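Long-range contact in probable histone-lysine N-methyltransferase, H3 lysine-9 specific SUVH9 (Arabidopsis thaliana, PDB 4NJ5), which lacks methyltransferase activity itself but acts in gene silencing, and may bind methylated DNA and recruit RNA polymerase V to chromatin: residues P242-I255 against V264-L277. Numbering follows the deposited sequence.
Sequences PLSVRPRGYINFDI and VYLFNDIDSDQEPL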
loop_
_atom_site.group_PDB
_atom_site.type_symbol
_atom_site.label_atom_id
_atom_site.label_comp_id
_atom_site.label_asym_id
_atom_site.label_seq_id
_atom_site.Cartn_x
_atom_site.Cartn_y
_atom_site.Cartn_z
ATOM N N PRO A 242 10.903 -1.708 20.157
ATOM C CA PRO A 242 10.098 -2.934 20.073
ATOM C C PRO A 242 9.888 -3.666 21.398
ATOM O O PRO A 242 8.815 -4.234 21.610
ATOM C CB PRO A 242 10.895 -3.814 19.098
ATOM C CG PRO A 242 12.267 -3.242 19.075
ATOM C CD PRO A 242 12.095 -1.777 19.292
ATOM N N LEU A 243 10.885 -3.658 22.275
ATOM C CA LEU A 243 10.771 -4.377 23.538
ATOM C C LEU A 243 9.746 -3.752 24.484
ATOM O O LEU A 243 9.257 -4.414 25.398
ATOM C CB LEU A 243 12.130 -4.493 24.228
ATOM C CG LEU A 243 12.937 -5.770 23.975
ATOM C CD1 LEU A 243 13.367 -5.911 22.520
ATOM C CD2 LEU A 243 14.145 -5.785 24.887
ATOM N N SER A 244 9.416 -2.482 24.264
ATOM C CA SER A 244 8.453 -1.804 25.121
ATOM C C SER A 244 7.047 -2.372 24.940
ATOM O O SER A 244 6.245 -2.364 25.871
ATOM C CB SER A 244 8.448 -0.297 24.858
ATOM O OG SER A 244 7.843 -0.003 23.611
ATOM N N VAL A 245 6.747 -2.864 23.742
ATOM C CA VAL A 245 5.438 -3.453 23.486
ATOM C C VAL A 245 5.517 -4.963 23.298
ATOM O O VAL A 245 4.518 -5.664 23.452
ATOM C CB VAL A 245 4.739 -2.813 22.267
ATOM C CG1 VAL A 245 4.485 -1.329 22.518
ATOM C CG2 VAL A 245 5.559 -3.021 21.003
ATOM N N ARG A 246 6.705 -5.462 22.972
ATOM C CA ARG A 246 6.919 -6.897 22.830
ATOM C C ARG A 246 8.147 -7.346 23.616
ATOM O O ARG A 246 9.196 -7.610 23.032
ATOM C CB ARG A 246 7.072 -7.278 21.356
ATOM C CG ARG A 246 5.754 -7.473 20.611
ATOM C CD ARG A 246 5.995 -7.580 19.117
ATOM N NE ARG A 246 4.851 -8.120 18.392
ATOM C CZ ARG A 246 4.873 -8.442 17.101
ATOM N NH1 ARG A 246 5.983 -8.281 16.394
ATOM N NH2 ARG A 246 3.787 -8.928 16.516
ATOM N N PRO A 247 8.016 -7.440 24.948
ATOM C CA PRO A 247 9.159 -7.796 25.797
ATOM C C PRO A 247 9.643 -9.227 25.559
ATOM O O PRO A 247 10.776 -9.552 25.916
ATOM C CB PRO A 247 8.610 -7.627 27.221
ATOM C CG PRO A 247 7.132 -7.762 27.082
ATOM C CD PRO A 247 6.788 -7.210 25.730
ATOM N N ARG A 248 8.800 -10.062 24.954
ATOM C CA ARG A 248 9.186 -11.421 24.578
ATOM C C ARG A 248 8.873 -11.659 23.109
ATOM O O ARG A 248 8.004 -10.993 22.542
ATOM C CB ARG A 248 8.418 -12.450 25.409
ATOM C CG ARG A 248 8.524 -12.291 26.912
ATOM C CD ARG A 248 7.261 -12.805 27.589
ATOM N NE ARG A 248 7.431 -13.018 29.025
ATOM C CZ ARG A 248 7.501 -12.048 29.934
ATOM N NH1 ARG A 248 7.433 -10.773 29.569
ATOM N NH2 ARG A 248 7.650 -12.359 31.215
ATOM N N GLY A 249 9.571 -12.618 22.500
ATOM C CA GLY A 249 9.268 -13.039 21.142
ATOM C C GLY A 249 10.391 -12.825 20.148
ATOM O O GLY A 249 10.621 -13.651 19.263
ATOM N N TYR A 250 11.094 -11.708 20.285
ATOM C CA TYR A 250 12.145 -11.370 19.333
ATOM C C TYR A 250 13.412 -12.196 19.536
ATOM O O TYR A 250 14.222 -11.929 20.427
ATOM C CB TYR A 250 12.437 -9.868 19.341
ATOM C CG TYR A 250 11.375 -9.066 18.627
ATOM C CD1 TYR A 250 11.234 -9.141 17.247
ATOM C CD2 TYR A 250 10.508 -8.240 19.327
ATOM C CE1 TYR A 250 10.264 -8.414 16.585
ATOM C CE2 TYR A 250 9.534 -7.508 18.673
ATOM C CZ TYR A 250 9.417 -7.600 17.302
ATOM O OH TYR A 250 8.446 -6.876 16.648
ATOM N N ILE A 251 13.555 -13.214 18.695
ATOM C CA ILE A 251 14.710 -14.097 18.715
ATOM C C ILE A 251 15.937 -13.348 18.231
ATOM O O ILE A 251 17.001 -13.416 18.841
ATOM C CB ILE A 251 14.487 -15.294 17.776
ATOM C CG1 ILE A 251 13.218 -16.052 18.171
ATOM C CG2 ILE A 251 15.702 -16.206 17.773
ATOM C CD1 ILE A 251 12.625 -16.858 17.041
ATOM N N ASN A 252 15.768 -12.628 17.127
ATOM C CA ASN A 252 16.862 -11.921 16.482
ATOM C C ASN A 252 16.317 -10.735 15.690
ATOM O O ASN A 252 15.278 -10.848 15.035
ATOM C CB ASN A 252 17.614 -12.876 15.555
ATOM C CG ASN A 252 18.970 -12.347 15.145
ATOM O OD1 ASN A 252 19.071 -11.443 14.316
ATOM N ND2 ASN A 252 20.025 -12.919 15.717
ATOM N N PHE A 253 17.006 -9.599 15.749
ATOM C CA PHE A 253 16.510 -8.389 15.094
ATOM C C PHE A 253 17.057 -8.176 13.682
ATOM O O PHE A 253 16.705 -7.204 13.014
ATOM C CB PHE A 253 16.752 -7.152 15.962
ATOM C CG PHE A 253 15.694 -6.932 17.004
ATOM C CD1 PHE A 253 14.382 -6.686 16.629
ATOM C CD2 PHE A 253 16.008 -6.967 18.353
ATOM C CE1 PHE A 253 13.402 -6.484 17.582
ATOM C CE2 PHE A 253 15.034 -6.764 19.310
ATOM C CZ PHE A 253 13.729 -6.523 18.924
ATOM N N ASP A 254 17.908 -9.092 13.232
ATOM C CA ASP A 254 18.433 -9.049 11.871
ATOM C C ASP A 254 18.976 -10.412 11.442
ATOM O O ASP A 254 20.134 -10.730 11.718
ATOM C CB ASP A 254 19.527 -7.981 11.749
ATOM C CG ASP A 254 19.946 -7.741 10.313
ATOM O OD1 ASP A 254 19.184 -8.139 9.408
ATOM O OD2 ASP A 254 21.025 -7.149 10.090
ATOM N N ILE A 255 18.140 -11.217 10.785
ATOM C CA ILE A 255 18.557 -12.525 10.280
ATOM C C ILE A 255 19.285 -12.326 8.970
ATOM O O ILE A 255 20.097 -13.152 8.565
ATOM C CB ILE A 255 17.366 -13.468 10.053
ATOM C CG1 ILE A 255 16.441 -12.902 8.975
ATOM C CG2 ILE A 255 16.626 -13.700 11.341
ATOM C CD1 ILE A 255 15.378 -13.888 8.520
ATOM N N VAL A 264 16.296 -7.323 9.332
ATOM C CA VAL A 264 15.134 -8.178 9.111
ATOM C C VAL A 264 14.746 -8.879 10.404
ATOM O O VAL A 264 15.466 -9.750 10.887
ATOM C CB VAL A 264 15.390 -9.236 8.021
ATOM C CG1 VAL A 264 14.131 -10.063 7.785
ATOM C CG2 VAL A 264 15.839 -8.571 6.732
ATOM N N TYR A 265 13.603 -8.495 10.961
ATOM C CA TYR A 265 13.184 -9.006 12.263
ATOM C C TYR A 265 12.792 -10.476 12.214
ATOM O O TYR A 265 12.290 -10.963 11.203
ATOM C CB TYR A 265 11.994 -8.215 12.802
ATOM C CG TYR A 265 12.299 -6.820 13.298
ATOM C CD1 TYR A 265 13.529 -6.214 13.065
ATOM C CD2 TYR A 265 11.345 -6.111 14.011
ATOM C CE1 TYR A 265 13.789 -4.934 13.528
ATOM C CE2 TYR A 265 11.594 -4.843 14.476
ATOM C CZ TYR A 265 12.812 -4.255 14.233
ATOM O OH TYR A 265 13.043 -2.985 14.705
ATOM N N LEU A 266 13.012 -11.172 13.323
ATOM C CA LEU A 266 12.539 -12.541 13.481
ATOM C C LEU A 266 11.779 -12.656 14.795
ATOM O O LEU A 266 12.357 -12.506 15.869
ATOM C CB LEU A 266 13.705 -13.526 13.463
ATOM C CG LEU A 266 13.278 -14.977 13.685
ATOM C CD1 LEU A 266 12.396 -15.442 12.537
ATOM C CD2 LEU A 266 14.479 -15.890 13.853
ATOM N N PHE A 267 10.483 -12.925 14.702
ATOM C CA PHE A 267 9.610 -12.894 15.868
ATOM C C PHE A 267 8.867 -14.208 16.054
ATOM O O PHE A 267 8.390 -14.800 15.091
ATOM C CB PHE A 267 8.609 -11.749 15.731
ATOM C CG PHE A 267 7.731 -11.569 16.930
ATOM C CD1 PHE A 267 8.215 -10.947 18.068
ATOM C CD2 PHE A 267 6.417 -12.012 16.918
ATOM C CE1 PHE A 267 7.409 -10.775 19.177
ATOM C CE2 PHE A 267 5.605 -11.842 18.022
ATOM C CZ PHE A 267 6.103 -11.222 19.154
ATOM N N ASN A 268 8.768 -14.657 17.300
ATOM C CA ASN A 268 8.076 -15.902 17.612
ATOM C C ASN A 268 7.502 -15.877 19.023
ATOM O O ASN A 268 8.215 -16.113 19.999
ATOM C CB ASN A 268 9.018 -17.096 17.426
ATOM C CG ASN A 268 8.351 -18.433 17.724
ATOM O OD1 ASN A 268 7.137 -18.514 17.908
ATOM N ND2 ASN A 268 9.152 -19.493 17.764
ATOM N N ASP A 269 6.207 -15.583 19.119
ATOM C CA ASP A 269 5.514 -15.532 20.403
ATOM C C ASP A 269 4.632 -16.758 20.595
ATOM O O ASP A 269 3.720 -16.753 21.419
ATOM C CB ASP A 269 4.673 -14.256 20.513
ATOM C CG ASP A 269 3.529 -14.214 19.511
ATOM O OD1 ASP A 269 3.553 -14.987 18.529
ATOM O OD2 ASP A 269 2.608 -13.393 19.697
ATOM N N ILE A 270 4.916 -17.808 19.828
ATOM C CA ILE A 270 4.113 -19.028 19.846
ATOM C C ILE A 270 4.867 -20.212 20.468
ATOM O O ILE A 270 4.365 -20.849 21.393
ATOM C CB ILE A 270 3.618 -19.382 18.424
ATOM C CG1 ILE A 270 2.538 -18.387 17.972
ATOM C CG2 ILE A 270 3.099 -20.814 18.371
ATOM C CD1 ILE A 270 2.153 -18.517 16.511
ATOM N N ASP A 271 6.063 -20.503 19.960
ATOM C CA ASP A 271 6.894 -21.575 20.516
ATOM C C ASP A 271 8.390 -21.263 20.473
ATOM O O ASP A 271 8.790 -20.103 20.416
ATOM C CB ASP A 271 6.606 -22.919 19.830
ATOM C CG ASP A 271 6.828 -22.872 18.325
ATOM O OD1 ASP A 271 7.533 -21.960 17.837
ATOM O OD2 ASP A 271 6.301 -23.759 17.623
ATOM N N SER A 272 9.203 -22.316 20.474
ATOM C CA SER A 272 10.655 -22.179 20.537
ATOM C C SER A 272 11.369 -22.414 19.203
ATOM O O SER A 272 12.598 -22.438 19.148
ATOM C CB SER A 272 11.223 -23.109 21.606
ATOM O OG SER A 272 10.653 -22.826 22.868
ATOM N N ASP A 273 10.601 -22.589 18.134
ATOM C CA ASP A 273 11.187 -22.845 16.824
ATOM C C ASP A 273 11.960 -21.633 16.313
ATOM O O ASP A 273 11.478 -20.503 16.372
ATOM C CB ASP A 273 10.113 -23.227 15.807
ATOM C CG ASP A 273 10.698 -23.853 14.557
ATOM O OD1 ASP A 273 11.418 -24.867 14.684
ATOM O OD2 ASP A 273 10.453 -23.331 13.449
ATOM N N GLN A 274 13.162 -21.877 15.805
ATOM C CA GLN A 274 14.002 -20.807 15.290
ATOM C C GLN A 274 14.625 -21.179 13.954
ATOM O O GLN A 274 15.766 -20.819 13.688
ATOM C CB GLN A 274 15.106 -20.473 16.298
ATOM C CG GLN A 274 14.633 -20.058 17.685
ATOM C CD GLN A 274 15.786 -19.695 18.601
ATOM O OE1 GLN A 274 16.951 -19.792 18.212
ATOM N NE2 GLN A 274 15.468 -19.274 19.820
ATOM N N GLU A 275 13.872 -21.902 13.126
ATOM C CA GLU A 275 14.353 -22.364 11.815
ATOM C C GLU A 275 15.014 -21.322 10.885
ATOM O O GLU A 275 16.053 -21.615 10.297
ATOM C CB GLU A 275 13.252 -23.120 11.053
ATOM C CG GLU A 275 13.619 -23.443 9.603
ATOM C CD GLU A 275 12.616 -24.354 8.910
ATOM O OE1 GLU A 275 12.651 -25.579 9.163
ATOM O OE2 GLU A 275 11.805 -23.851 8.100
ATOM N N PRO A 276 14.420 -20.118 10.738
ATOM C CA PRO A 276 15.018 -19.155 9.803
ATOM C C PRO A 276 16.486 -18.822 10.083
ATOM O O PRO A 276 17.218 -18.496 9.149
ATOM C CB PRO A 276 14.148 -17.906 9.983
ATOM C CG PRO A 276 12.830 -18.437 10.389
ATOM C CD PRO A 276 13.136 -19.616 11.271
ATOM N N LEU A 277 16.901 -18.911 11.343
ATOM C CA LEU A 277 18.292 -18.673 11.723
ATOM C C LEU A 277 19.247 -19.656 11.045
ATOM O O LEU A 277 20.371 -19.310 10.693
ATOM C CB LEU A 277 18.437 -18.782 13.242
ATOM C CG LEU A 277 18.680 -17.512 14.061
ATOM C CD1 LEU A 277 18.048 -16.298 13.411
ATOM C CD2 LEU A 277 18.153 -17.685 15.477
#
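Asp254 OD1 accepts a hydrogen bond from Val264 N across the contact at 3.0 Å, from above the carboxylate plane, and also receives a hydrogen bond from Ser256 OG; OD2 is held by Gly258 N, so both oxygens of the carboxylate are engaged. Farther along, Leu266 N meets Asn252 O at 2.9 Å, nearly in line with the C=O bond, and Asn268 N reaches Gly249 O. Between the Tyr250-Phe267 and Asn252-Leu266 pairs the register slips by one residue, a beta bulge, and Ile251 turns its side chain onto Leu266, Asn268 CB, Gln274 and Leu277. Tyr250, Phe253, Tyr265 and Phe267 form an aromatic cluster. Phe267, its CG anti to the backbone N (chi1 -176°), directs its edge at the Tyr250 face, CD1 lying 3.6 Å from Tyr250 CE1. Phe253 likewise sends its edge into the face of Tyr265, planes 71° apart. The Arg246 guanidinium lies flat on Phe267, planes 7° apart and Arg246 CZ 3.7 Å from the ring centroid, a cation-pi stack; NH1 bonds Tyr250 OH at 2.8 Å, and both groups engage Glu364. Replacing Arg246 with alanine would probably uncover that Phe267 face and cost Glu364 the salt bridge from Arg246. Strands 250-252 and 264-267 thus form a bulged antiparallel beta hairpin; 264-267 also pairs, in parallel, with strand 363-367, which leaves 250-252 outermost in a mixed four-stranded sheet.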